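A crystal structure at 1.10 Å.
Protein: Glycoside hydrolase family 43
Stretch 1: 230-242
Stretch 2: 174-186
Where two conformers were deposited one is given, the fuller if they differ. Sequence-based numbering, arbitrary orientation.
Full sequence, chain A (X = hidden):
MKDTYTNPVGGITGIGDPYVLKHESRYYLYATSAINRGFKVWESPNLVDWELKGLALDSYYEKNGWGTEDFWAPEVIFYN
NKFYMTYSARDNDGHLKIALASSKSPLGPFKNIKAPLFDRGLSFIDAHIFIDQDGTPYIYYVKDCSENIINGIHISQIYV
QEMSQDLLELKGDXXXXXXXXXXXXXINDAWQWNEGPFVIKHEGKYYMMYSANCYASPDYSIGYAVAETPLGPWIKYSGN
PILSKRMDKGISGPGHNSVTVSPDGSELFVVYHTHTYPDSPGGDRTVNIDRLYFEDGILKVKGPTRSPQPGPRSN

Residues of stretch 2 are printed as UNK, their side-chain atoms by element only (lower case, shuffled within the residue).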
# COMPACT_ATOMS: atom_id res chain seq x y z
N PRO A 230 -17.62 -5.33 -0.61
CA PRO A 230 -16.39 -4.77 -0.01
C PRO A 230 -16.22 -5.05 1.49
O PRO A 230 -15.08 -5.08 1.97
CB PRO A 230 -16.54 -3.26 -0.28
CG PRO A 230 -17.31 -3.22 -1.55
CD PRO A 230 -18.34 -4.32 -1.40
N LEU A 231 -17.31 -5.24 2.22
CA LEU A 231 -17.21 -5.51 3.65
C LEU A 231 -16.97 -7.00 3.95
O LEU A 231 -16.94 -7.39 5.12
CB LEU A 231 -18.45 -5.02 4.38
CG LEU A 231 -18.69 -3.51 4.36
CD1 LEU A 231 -20.00 -3.19 5.05
CD2 LEU A 231 -17.55 -2.72 5.00
N GLY A 232 -16.82 -7.81 2.92
CA GLY A 232 -16.54 -9.23 3.10
C GLY A 232 -17.81 -10.06 3.12
O GLY A 232 -18.90 -9.57 2.82
N PRO A 233 -17.68 -11.35 3.49
CA PRO A 233 -16.46 -11.99 3.97
C PRO A 233 -15.34 -12.08 2.93
O PRO A 233 -15.58 -12.19 1.73
CB PRO A 233 -16.93 -13.40 4.37
CG PRO A 233 -18.20 -13.61 3.69
CD PRO A 233 -18.83 -12.27 3.50
N TRP A 234 -14.11 -12.03 3.43
CA TRP A 234 -12.91 -12.10 2.63
C TRP A 234 -12.27 -13.47 2.78
O TRP A 234 -11.90 -13.85 3.89
CB TRP A 234 -11.94 -11.01 3.09
CG TRP A 234 -12.36 -9.63 2.65
CD1 TRP A 234 -13.07 -8.69 3.34
CD2 TRP A 234 -12.10 -9.07 1.36
NE1 TRP A 234 -13.26 -7.57 2.55
CE2 TRP A 234 -12.68 -7.79 1.33
CE3 TRP A 234 -11.46 -9.55 0.22
CZ2 TRP A 234 -12.59 -6.97 0.20
CZ3 TRP A 234 -11.39 -8.75 -0.90
CH2 TRP A 234 -11.93 -7.47 -0.90
N ILE A 235 -12.14 -14.19 1.66
CA ILE A 235 -11.65 -15.56 1.65
C ILE A 235 -10.31 -15.59 0.92
O ILE A 235 -10.21 -15.22 -0.25
CB ILE A 235 -12.64 -16.52 0.97
CG1 ILE A 235 -14.03 -16.46 1.64
CG2 ILE A 235 -12.08 -17.93 0.98
CD1 ILE A 235 -14.06 -16.81 3.12
N LYS A 236 -9.26 -16.02 1.62
CA LYS A 236 -7.92 -16.00 1.05
C LYS A 236 -7.76 -17.03 -0.06
O LYS A 236 -8.31 -18.12 -0.02
CB LYS A 236 -6.88 -16.23 2.14
CG LYS A 236 -6.70 -15.01 3.00
CD LYS A 236 -5.85 -15.23 4.23
CE LYS A 236 -5.69 -13.93 5.00
NZ LYS A 236 -4.92 -14.09 6.23
N TYR A 237 -6.96 -16.66 -1.05
CA TYR A 237 -6.57 -17.57 -2.12
C TYR A 237 -5.74 -18.72 -1.56
O TYR A 237 -4.72 -18.52 -0.88
CB TYR A 237 -5.78 -16.79 -3.18
CG TYR A 237 -5.21 -17.65 -4.28
CD1 TYR A 237 -6.00 -18.57 -4.95
CD2 TYR A 237 -3.88 -17.54 -4.64
CE1 TYR A 237 -5.47 -19.37 -5.94
CE2 TYR A 237 -3.34 -18.32 -5.66
CZ TYR A 237 -4.14 -19.24 -6.30
OH TYR A 237 -3.63 -20.04 -7.29
N SER A 238 -6.13 -19.94 -1.89
CA SER A 238 -5.45 -21.12 -1.37
C SER A 238 -4.00 -21.22 -1.83
O SER A 238 -3.17 -21.82 -1.14
CB SER A 238 -6.20 -22.37 -1.79
OG SER A 238 -6.10 -22.55 -3.20
N GLY A 239 -3.69 -20.63 -2.98
CA GLY A 239 -2.36 -20.69 -3.55
C GLY A 239 -1.44 -19.55 -3.17
O GLY A 239 -0.39 -19.38 -3.78
N ASN A 240 -1.81 -18.75 -2.17
CA ASN A 240 -0.94 -17.68 -1.70
C ASN A 240 0.41 -18.25 -1.22
O ASN A 240 0.49 -19.38 -0.76
CB ASN A 240 -1.58 -16.98 -0.51
CG ASN A 240 -2.64 -15.96 -0.90
OD1 ASN A 240 -2.66 -15.44 -2.02
ND2 ASN A 240 -3.51 -15.64 0.05
N PRO A 241 1.47 -17.44 -1.31
CA PRO A 241 1.52 -16.08 -1.85
C PRO A 241 1.57 -16.07 -3.38
O PRO A 241 2.04 -17.02 -4.01
CB PRO A 241 2.83 -15.54 -1.27
CG PRO A 241 3.70 -16.75 -1.17
CD PRO A 241 2.77 -17.87 -0.77
N ILE A 242 1.10 -14.97 -3.96
CA ILE A 242 1.18 -14.76 -5.40
C ILE A 242 2.46 -14.05 -5.84
O ILE A 242 2.79 -14.09 -7.02
CB ILE A 242 -0.07 -14.04 -5.96
CG1 ILE A 242 -0.17 -12.61 -5.47
CG2 ILE A 242 -1.31 -14.84 -5.61
CD1 ILE A 242 -1.25 -11.82 -6.21
N UNK A 174 -16.12 -1.29 13.18
CA UNK A 174 -15.08 -1.89 12.33
C UNK A 174 -15.41 -3.33 12.01
O UNK A 174 -15.87 -4.07 12.88
c UNK A 174 -15.58 -0.81 14.46
c UNK A 174 -14.12 -0.68 14.17
c UNK A 174 -13.83 -1.79 13.20
N UNK A 175 -15.18 -3.73 10.76
CA UNK A 175 -15.39 -5.09 10.34
C UNK A 175 -14.02 -5.73 10.11
O UNK A 175 -13.24 -5.24 9.30
c UNK A 175 -16.24 -5.16 9.05
c UNK A 175 -17.56 -4.45 9.23
c UNK A 175 -16.46 -6.60 8.63
N UNK A 176 -13.70 -6.81 10.83
CA UNK A 176 -12.47 -7.53 10.56
C UNK A 176 -12.54 -8.12 9.15
O UNK A 176 -13.50 -8.81 8.83
c UNK A 176 -11.03 -10.64 12.41
c UNK A 176 -12.27 -8.64 11.60
c UNK A 176 -9.74 -8.69 11.48
c UNK A 176 -11.03 -9.50 11.40
N UNK A 177 -11.54 -7.82 8.34
CA UNK A 177 -11.46 -8.37 6.99
C UNK A 177 -10.62 -9.64 7.00
O UNK A 177 -11.15 -10.73 6.77
c UNK A 177 -10.91 -7.35 6.02
N UNK A 178 -9.33 -9.51 7.32
CA UNK A 178 -8.42 -10.65 7.36
C UNK A 178 -7.40 -10.46 8.47
O UNK A 178 -7.07 -9.34 8.86
c UNK A 178 -6.89 -9.69 5.58
c UNK A 178 -7.70 -10.90 6.02
c UNK A 178 -5.98 -9.97 4.37
c UNK A 178 -8.68 -11.34 4.95
N UNK A 179 -6.90 -11.59 8.96
CA UNK A 179 -5.79 -11.61 9.89
C UNK A 179 -4.97 -12.86 9.60
O UNK A 179 -5.48 -13.80 8.98
c UNK A 179 -7.00 -12.88 11.72
n UNK A 179 -8.59 -13.60 13.37
o UNK A 179 -7.00 -12.14 13.99
c UNK A 179 -6.27 -11.61 11.34
c UNK A 179 -7.53 -12.85 13.13
N UNK A 180 -3.71 -12.90 10.04
CA UNK A 180 -2.89 -14.08 9.77
C UNK A 180 -3.61 -15.39 10.09
O UNK A 180 -4.14 -15.57 11.20
c UNK A 180 -1.51 -12.34 10.58
c UNK A 180 -1.66 -13.84 10.65
c UNK A 180 -2.91 -11.81 10.64
N UNK A 181 -3.62 -16.29 9.12
CA UNK A 181 -4.43 -17.49 9.21
C UNK A 181 -3.88 -18.65 8.38
O UNK A 181 -4.08 -19.80 8.75
c UNK A 181 -5.88 -17.18 8.81
o UNK A 181 -5.97 -16.79 7.47
N UNK A 182 -3.21 -18.38 7.27
CA UNK A 182 -2.67 -19.42 6.40
C UNK A 182 -1.24 -19.76 6.80
O UNK A 182 -0.52 -18.92 7.32
n UNK A 182 -4.57 -19.08 2.05
o UNK A 182 -3.45 -17.23 2.60
c UNK A 182 -4.02 -18.27 2.93
c UNK A 182 -4.07 -18.70 4.37
c UNK A 182 -2.69 -18.95 4.94
N UNK A 183 -0.83 -20.99 6.51
CA UNK A 183 0.50 -21.44 6.90
C UNK A 183 1.61 -20.53 6.41
O UNK A 183 2.57 -20.31 7.14
o UNK A 183 -1.14 -24.24 6.66
c UNK A 183 0.75 -22.88 6.44
c UNK A 183 -0.07 -23.86 7.19
o UNK A 183 0.35 -24.21 8.31
N UNK A 184 1.51 -20.02 5.18
CA UNK A 184 2.59 -19.19 4.63
C UNK A 184 2.78 -17.87 5.38
O UNK A 184 3.78 -17.20 5.17
c UNK A 184 0.04 -14.57 2.15
c UNK A 184 0.23 -15.92 2.44
c UNK A 184 1.34 -17.88 2.85
c UNK A 184 2.38 -18.91 3.12
c UNK A 184 1.52 -16.48 2.61
c UNK A 184 2.63 -15.63 2.53
c UNK A 184 1.14 -13.78 2.08
c UNK A 184 2.42 -14.29 2.27
c UNK A 184 -0.02 -18.10 2.81
n UNK A 184 -0.68 -16.92 2.56
N UNK A 185 1.82 -17.51 6.24
CA UNK A 185 1.79 -16.20 6.91
C UNK A 185 2.42 -16.22 8.30
O UNK A 185 2.18 -15.31 9.08
o UNK A 185 -2.62 -15.79 6.52
c UNK A 185 -0.34 -15.61 5.71
c UNK A 185 0.35 -15.71 7.05
o UNK A 185 -2.12 -14.18 5.18
c UNK A 185 -1.78 -15.18 5.81
N UNK A 186 3.21 -17.23 8.62
CA UNK A 186 3.96 -17.22 9.86
C UNK A 186 3.11 -17.35 11.10
O UNK A 186 3.34 -16.68 12.11
O HOH W 1 -14.96 -8.93 6.38
O HOH W 2 -13.83 -11.40 6.24

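Position 174 carries three carbons that close a ring onto the backbone N, out of reach of the other stretch: Pro-174. At 175, one carbon carries two more, the CA-to-CB bond points toward stretch 1, and one of the two outer carbons lies 3.6 Å from Leu-231 O. This beta-branched shape is Val-175, and the carbon near Leu-231 is its CG1.

Position 176 has four carbons forked at the second and points away, making no side-chain contact: Leu-176. Its backbone still takes part, because water 1 donates to Leu-176 O (2.9 Å) and to Leu-231 O (2.8 Å). At 177 a single carbon lies 3.7 Å from Trp-234 CD1, so the residue is Ala-177, with its CB set obliquely to the indole. Water 2 accepts from Trp-234 N (2.9 Å) and donates to Ala-177 O (2.8 Å), joining two backbones without a direct bond between them.

Position 178 shows four carbons forked at the first, one arm two carbons long. The one-carbon arm packs 3.8 Å from Trp-234 CB, and the CB at the fork lies 3.8 Å from Lys-236 CE. This is Ile-178, with CG2 against the tryptophan, so the aliphatic part of the lysine has an apolar neighbor.

At 179 three carbons end in one oxygen and one nitrogen, and the CA-to-CB bond points away: Gln-179. The useful atom here is the carbonyl, as Gln-179 O accepts from Lys-236 NZ at 2.8 Å. Position 180, again three carbons closed onto N, is Pro-180; its CB also points away.

Position 181 has one carbon and then one oxygen, the latter 3.2 Å from Lys-236 NZ. It is Ser-181, and its OG accepts a hydrogen bond from that amine.

At 182 three carbons lead to an oxygen and a nitrogen; the nitrogen lies 3.0 Å from Tyr-237 O and the oxygen 3.0 Å from Asn-240 ND2. This is Gln-182, and its amide reads both polarities: NE2 donates to Tyr-237 while OE1 accepts from Asn-240, each at 172°. Tyr-237 and Asn-240 are the ends of a type I turn, so one side chain grips both.

Position 183, two carbons with two oxygens on the second, is Asp-183, out of reach. Position 184 has one carbon and then fused five- and six-membered rings holding eight carbons and one nitrogen. Pro-241 CB sits over one face, 3.9 Å from the centroid of the six-membered ring, in a CH-pi contact. The residue is Trp-184, whose NE1 donates to Gln-182 OE1 at 2.8 Å, helping to fix the amide.

At 185 three carbons end in two oxygens, one of them 2.9 Å from Lys-236 NZ: Glu-185. That atom, OE1, forms a salt bridge with the lysine and accepts from the backbone N atoms of Ser-181 and Gln-182, both at 2.8 Å. Position 186 has no side-chain atoms and a positive phi, which favors glycine: Gly-186.

The contact works in three parts. Waters and apolar side chains join the strand to the segment around Trp-234. An extended lysine then delivers its charge into a loop organized by Glu-185. Finally, Gln-182 reads the turn while Trp-184 covers the proline that follows it.

Stretch 2, residues 174-186: PVLAIQPSQDWEG
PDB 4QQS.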